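Local coordinates for protein metalloregulator ScaR (Streptococcus gordonii, PDB 3HRS) that acts as a manganese-responsive transcriptional regulator of the DtxR/MntR family, forming a homodimer that probably binds DNA as a repressor when its metal is bound, at residues 6-11 against 65-70; 10-15 against 58-63. All coordinates share one frame; numbering follows the deposited sequence.

Contact 1: residues 6-11 against 65-70; sequences DYLKCL and LKLVSD
Leu8 meets Leu67 and Val68 with no hydrogen bond between the two helices; the shortest polar bond here, Leu11 N to Tyr7 O at 2.8 Å, is internal to helix 4-13. What joins that helix to helix 62-84 is therefore apolar, and one methyl does most of the work. Leu8 CD1 reaches Leu67 CD1 at 3.5 Å and stands 3.9 Å from Leu67 CB, so it lies over the base of that side chain as well as against one of its ends. The two leucine side chains cross at about a right angle. A second neighbour approaches the same methyl from a different direction: Val68 CG2 is 4.0 Å from Leu8 CD1, and the lines from Leu8 CD1 to Val68 CG2 and to Leu67 CD1 open by about 107°. The valine torsion explains the choice of branch, since CG1 is anti to the backbone N (chi1 162°) while CG2 is anti to the carbonyl carbon and faces Leu8. Leu60 of strand 57-60 adjoins both Leu8 and Val68, and Tyr7 packs on Met40, Met41 and Leu44 of helix 34-46. With 150 Å² buried and no polar bond across the contact, the two segments probably adhere here through dispersion and the exclusion of water rather than directional bonding.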
loop_
_atom_site.group_PDB
_atom_site.type_symbol
_atom_site.label_atom_id
_atom_site.label_comp_id
_atom_site.label_asym_id
_atom_site.label_seq_id
_atom_site.Cartn_x
_atom_site.Cartn_y
_atom_site.Cartn_z
ATOM N N ASP A 6 -4.633 17.093 5.063
ATOM C CA ASP A 6 -3.600 17.896 4.407
ATOM C C ASP A 6 -3.636 19.312 4.923
ATOM O O ASP A 6 -2.645 20.023 4.895
ATOM C CB ASP A 6 -3.799 17.928 2.898
ATOM C CG ASP A 6 -3.673 16.575 2.272
ATOM O OD1 ASP A 6 -4.386 16.332 1.278
ATOM O OD2 ASP A 6 -2.868 15.757 2.772
ATOM N N TYR A 7 -4.799 19.731 5.382
ATOM C CA TYR A 7 -4.914 21.053 5.952
ATOM C C TYR A 7 -4.281 21.078 7.340
ATOM O O TYR A 7 -3.508 21.977 7.656
ATOM C CB TYR A 7 -6.382 21.466 6.016
ATOM C CG TYR A 7 -6.907 22.112 4.758
ATOM C CD1 TYR A 7 -7.503 21.358 3.765
ATOM C CD2 TYR A 7 -6.828 23.481 4.580
ATOM C CE1 TYR A 7 -7.995 21.955 2.616
ATOM C CE2 TYR A 7 -7.313 24.085 3.443
ATOM C CZ TYR A 7 -7.894 23.321 2.461
ATOM O OH TYR A 7 -8.380 23.932 1.326
ATOM N N LEU A 8 -4.614 20.089 8.167
ATOM C CA LEU A 8 -4.121 20.034 9.540
ATOM C C LEU A 8 -2.618 19.960 9.544
ATOM O O LEU A 8 -1.983 20.570 10.403
ATOM C CB LEU A 8 -4.667 18.829 10.313
ATOM C CG LEU A 8 -5.795 19.066 11.319
ATOM C CD1 LEU A 8 -5.748 17.957 12.345
ATOM C CD2 LEU A 8 -5.687 20.425 12.009
ATOM N N LYS A 9 -2.042 19.205 8.604
ATOM C CA LYS A 9 -0.587 19.138 8.523
ATOM C C LYS A 9 -0.095 20.567 8.315
ATOM O O LYS A 9 0.673 21.093 9.124
ATOM C CB LYS A 9 -0.129 18.241 7.381
ATOM C CG LYS A 9 1.194 17.535 7.630
ATOM C CD LYS A 9 2.393 18.343 7.144
ATOM C CE LYS A 9 2.720 18.036 5.685
ATOM N NZ LYS A 9 3.484 16.762 5.465
ATOM N N CYS A 10 -0.569 21.192 7.239
ATOM C CA CYS A 10 -0.231 22.573 6.926
ATOM C C CYS A 10 -0.328 23.485 8.161
ATOM O O CYS A 10 0.674 23.957 8.685
ATOM C CB CYS A 10 -1.127 23.079 5.794
ATOM S SG CYS A 10 -1.115 24.873 5.562
ATOM N N LEU A 11 -1.540 23.715 8.628
ATOM C CA LEU A 11 -1.768 24.514 9.816
ATOM C C LEU A 11 -0.817 24.162 10.937
ATOM O O LEU A 11 -0.419 25.021 11.721
ATOM C CB LEU A 11 -3.195 24.284 10.304
ATOM C CG LEU A 11 -4.174 24.879 9.315
ATOM C CD1 LEU A 11 -5.507 24.196 9.448
ATOM C CD2 LEU A 11 -4.269 26.355 9.605
ATOM N N LEU A 65 -4.044 17.547 17.489
ATOM C CA LEU A 65 -2.721 16.980 17.650
ATOM C C LEU A 65 -2.709 15.458 17.521
ATOM O O LEU A 65 -1.823 14.874 16.885
ATOM C CB LEU A 65 -2.143 17.374 19.005
ATOM C CG LEU A 65 -1.371 18.703 18.967
ATOM C CD1 LEU A 65 -1.637 19.427 17.652
ATOM C CD2 LEU A 65 -1.734 19.591 20.156
ATOM N N LYS A 66 -3.681 14.799 18.123
ATOM C CA LYS A 66 -3.675 13.364 18.048
ATOM C C LYS A 66 -3.782 12.931 16.577
ATOM O O LYS A 66 -3.177 11.924 16.171
ATOM C CB LYS A 66 -4.786 12.766 18.913
ATOM C CG LYS A 66 -4.310 12.367 20.321
ATOM C CD LYS A 66 -5.431 11.630 21.097
ATOM C CE LYS A 66 -4.915 11.059 22.424
ATOM N NZ LYS A 66 -3.741 11.849 22.962
ATOM N N LEU A 67 -4.511 13.711 15.774
ATOM C CA LEU A 67 -4.671 13.397 14.352
ATOM C C LEU A 67 -3.399 13.678 13.597
ATOM O O LEU A 67 -2.966 12.863 12.776
ATOM C CB LEU A 67 -5.724 14.262 13.721
ATOM C CG LEU A 67 -6.675 13.660 12.695
ATOM C CD1 LEU A 67 -6.758 14.677 11.586
ATOM C CD2 LEU A 67 -6.239 12.333 12.124
ATOM N N VAL A 68 -2.836 14.858 13.841
ATOM C CA VAL A 68 -1.595 15.273 13.203
ATOM C C VAL A 68 -0.578 14.171 13.390
ATOM O O VAL A 68 0.095 13.783 12.452
ATOM C CB VAL A 68 -1.047 16.604 13.798
ATOM C CG1 VAL A 68 0.436 16.788 13.450
ATOM C CG2 VAL A 68 -1.861 17.792 13.287
ATOM N N SER A 69 -0.500 13.666 14.617
ATOM C CA SER A 69 0.400 12.581 14.977
ATOM C C SER A 69 0.197 11.358 14.076
ATOM O O SER A 69 1.142 10.880 13.449
ATOM C CB SER A 69 0.209 12.238 16.457
ATOM O OG SER A 69 0.931 11.096 16.847
ATOM N N ASP A 70 -1.030 10.859 13.979
ATOM C CA ASP A 70 -1.299 9.787 13.010
ATOM C C ASP A 70 -0.785 10.048 11.604
ATOM O O ASP A 70 -0.207 9.158 10.987
ATOM C CB ASP A 70 -2.785 9.476 12.918
ATOM C CG ASP A 70 -3.208 8.426 13.903
ATOM O OD1 ASP A 70 -4.168 7.694 13.591
ATOM O OD2 ASP A 70 -2.590 8.318 14.984
#

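Contact 2: residues 10-15 against 58-63; sequences CLYELG and YLLTDL
Leu11 and Tyr12 of helix 4-13 face Tyr58 and Leu60 of strand 57-60, which pairs antiparallel with strand 50-53 to form the wing of a winged helix-turn-helix. The contact thus joins the first helix of the DNA-binding fold to its wing. The nearest CA pairs, Leu11 with Tyr58 at 8.2 Å and Tyr12 with Leu60 at 7.8 Å, follow the same order along both segments.

Apolar packing accounts for the contact across the segments. The CB atoms of Tyr58 and Leu60 point to the helix from alternate positions of the strand, while Leu59 between them hydrogen-bonds through its backbone with Ile51 of the partner strand. At one end Leu11 CD2 comes to 4.3 Å from Tyr58 CD1, approaching the ring obliquely. Ile21 and Met41 each touch both Leu11 and Tyr58, so the pair packs against helix 34-46 and the loop carrying Ile21. At the other end the aromatic partner belongs to the helix: Leu60 CD2 meets the Tyr12 ring at its edge, near the ring plane.

Polar interactions lie within the segments or lead out of them; none crosses the contact. Leu14 N bonds to Cys10 O and Gly15 N to Tyr12 O, carrying the chain out of the helix. Thr61 is the N-cap of helix 62-84, its OG1 bonded to Gly64 N and also to Glu48 O, while Tyr58 OH makes a weak bond to Asn23 OD1. The closest atoms of the edge contact are Tyr12 CD2 and Leu60 CD2, 4.4 Å apart, whereas Tyr12 OH is 7.6 Å from that same methyl.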
loop_
_atom_site.group_PDB
_atom_site.type_symbol
_atom_site.label_atom_id
_atom_site.label_comp_id
_atom_site.label_asym_id
_atom_site.label_seq_id
_atom_site.Cartn_x
_atom_site.Cartn_y
_atom_site.Cartn_z
ATOM N N CYS A 10 -0.569 21.192 7.239
ATOM C CA CYS A 10 -0.231 22.573 6.926
ATOM C C CYS A 10 -0.328 23.485 8.161
ATOM O O CYS A 10 0.674 23.957 8.685
ATOM C CB CYS A 10 -1.127 23.079 5.794
ATOM S SG CYS A 10 -1.115 24.873 5.562
ATOM N N LEU A 11 -1.540 23.715 8.628
ATOM C CA LEU A 11 -1.768 24.514 9.816
ATOM C C LEU A 11 -0.817 24.162 10.937
ATOM O O LEU A 11 -0.419 25.021 11.721
ATOM C CB LEU A 11 -3.195 24.284 10.304
ATOM C CG LEU A 11 -4.174 24.879 9.315
ATOM C CD1 LEU A 11 -5.507 24.196 9.448
ATOM C CD2 LEU A 11 -4.269 26.355 9.605
ATOM N N TYR A 12 -0.495 22.882 11.043
ATOM C CA TYR A 12 0.311 22.416 12.148
ATOM C C TYR A 12 1.695 23.002 12.021
ATOM O O TYR A 12 2.184 23.636 12.951
ATOM C CB TYR A 12 0.401 20.903 12.151
ATOM C CG TYR A 12 1.385 20.388 13.158
ATOM C CD1 TYR A 12 2.632 19.879 12.761
ATOM C CD2 TYR A 12 1.086 20.430 14.514
ATOM C CE1 TYR A 12 3.538 19.412 13.694
ATOM C CE2 TYR A 12 1.986 19.973 15.453
ATOM C CZ TYR A 12 3.208 19.462 15.045
ATOM O OH TYR A 12 4.083 19.015 16.009
ATOM N N GLU A 13 2.320 22.790 10.865
ATOM C CA GLU A 13 3.635 23.353 10.599
ATOM C C GLU A 13 3.572 24.869 10.462
ATOM O O GLU A 13 4.554 25.565 10.731
ATOM C CB GLU A 13 4.307 22.706 9.371
ATOM C CG GLU A 13 3.436 22.524 8.143
ATOM C CD GLU A 13 3.993 21.455 7.197
ATOM O OE1 GLU A 13 4.853 20.658 7.644
ATOM O OE2 GLU A 13 3.576 21.408 6.014
ATOM N N LEU A 14 2.413 25.379 10.064
ATOM C CA LEU A 14 2.243 26.818 9.886
ATOM C C LEU A 14 2.275 27.544 11.222
ATOM O O LEU A 14 2.232 28.770 11.274
ATOM C CB LEU A 14 0.934 27.122 9.163
ATOM C CG LEU A 14 0.837 28.494 8.514
ATOM C CD1 LEU A 14 2.203 28.916 8.061
ATOM C CD2 LEU A 14 -0.122 28.463 7.342
ATOM N N GLY A 15 2.363 26.777 12.302
ATOM C CA GLY A 15 2.367 27.337 13.638
ATOM C C GLY A 15 3.592 26.960 14.438
ATOM O O GLY A 15 3.678 27.287 15.621
ATOM N N TYR A 58 -5.432 30.119 14.797
ATOM C CA TYR A 58 -6.028 28.877 15.274
ATOM C C TYR A 58 -5.071 28.163 16.207
ATOM O O TYR A 58 -3.856 28.264 16.050
ATOM C CB TYR A 58 -6.374 27.957 14.124
ATOM C CG TYR A 58 -7.203 28.585 13.044
ATOM C CD1 TYR A 58 -6.606 29.145 11.934
ATOM C CD2 TYR A 58 -8.579 28.588 13.116
ATOM C CE1 TYR A 58 -7.360 29.708 10.926
ATOM C CE2 TYR A 58 -9.344 29.146 12.108
ATOM C CZ TYR A 58 -8.728 29.705 11.016
ATOM O OH TYR A 58 -9.482 30.259 10.008
ATOM N N LEU A 59 -5.628 27.459 17.183
ATOM C CA LEU A 59 -4.867 26.561 18.044
ATOM C C LEU A 59 -5.429 25.181 17.830
ATOM O O LEU A 59 -6.629 25.025 17.625
ATOM C CB LEU A 59 -5.038 26.921 19.523
ATOM C CG LEU A 59 -4.181 27.964 20.260
ATOM C CD1 LEU A 59 -3.796 29.093 19.354
ATOM C CD2 LEU A 59 -4.929 28.490 21.512
ATOM N N LEU A 60 -4.583 24.170 17.896
ATOM C CA LEU A 60 -5.081 22.809 17.761
ATOM C C LEU A 60 -5.522 22.239 19.103
ATOM O O LEU A 60 -4.928 22.514 20.165
ATOM C CB LEU A 60 -4.058 21.894 17.102
ATOM C CG LEU A 60 -4.055 22.042 15.583
ATOM C CD1 LEU A 60 -3.504 23.404 15.235
ATOM C CD2 LEU A 60 -3.230 20.961 14.924
ATOM N N THR A 61 -6.578 21.441 19.034
ATOM C CA THR A 61 -7.118 20.790 20.199
ATOM C C THR A 61 -6.357 19.500 20.402
ATOM O O THR A 61 -5.630 19.081 19.502
ATOM C CB THR A 61 -8.600 20.460 19.974
ATOM O OG1 THR A 61 -8.695 19.405 19.021
ATOM C CG2 THR A 61 -9.321 21.683 19.430
ATOM N N ASP A 62 -6.514 18.864 21.562
ATOM C CA ASP A 62 -5.926 17.553 21.724
ATOM C C ASP A 62 -6.368 16.613 20.581
ATOM O O ASP A 62 -5.544 15.925 19.971
ATOM C CB ASP A 62 -6.193 16.950 23.101
ATOM C CG ASP A 62 -5.484 15.607 23.294
ATOM O OD1 ASP A 62 -6.020 14.577 22.792
ATOM O OD2 ASP A 62 -4.392 15.585 23.927
ATOM N N LEU A 63 -7.646 16.596 20.249
ATOM C CA LEU A 63 -8.051 15.731 19.130
ATOM C C LEU A 63 -7.271 16.092 17.853
ATOM O O LEU A 63 -6.823 15.195 17.123
ATOM C CB LEU A 63 -9.551 15.797 18.875
ATOM C CG LEU A 63 -10.154 14.733 17.974
ATOM C CD1 LEU A 63 -10.545 13.527 18.810
ATOM C CD2 LEU A 63 -11.359 15.276 17.259
#

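Contacts 1 and 2 have centres about 7 Å apart, and both draw on helix 4-13, their first segments overlapping at Cys10 and Leu11. Along the chain, segments 6-11 and 10-15 come first; 58-63 then leads from the wing strand 57-60 into helix 62-84, which carries 65-70. Direct packing fuses the two contacts: Val68 CG1 is 3.7 Å from Tyr12 CG, and Leu60 CD2 is 3.8 Å from Leu8 CD2. Together they form one apolar seam in which the first helix abuts both the wing and the long helix after it. That seam physically connects the DNA-binding region with the metal-binding and dimerisation region, away from the zinc-binding residues.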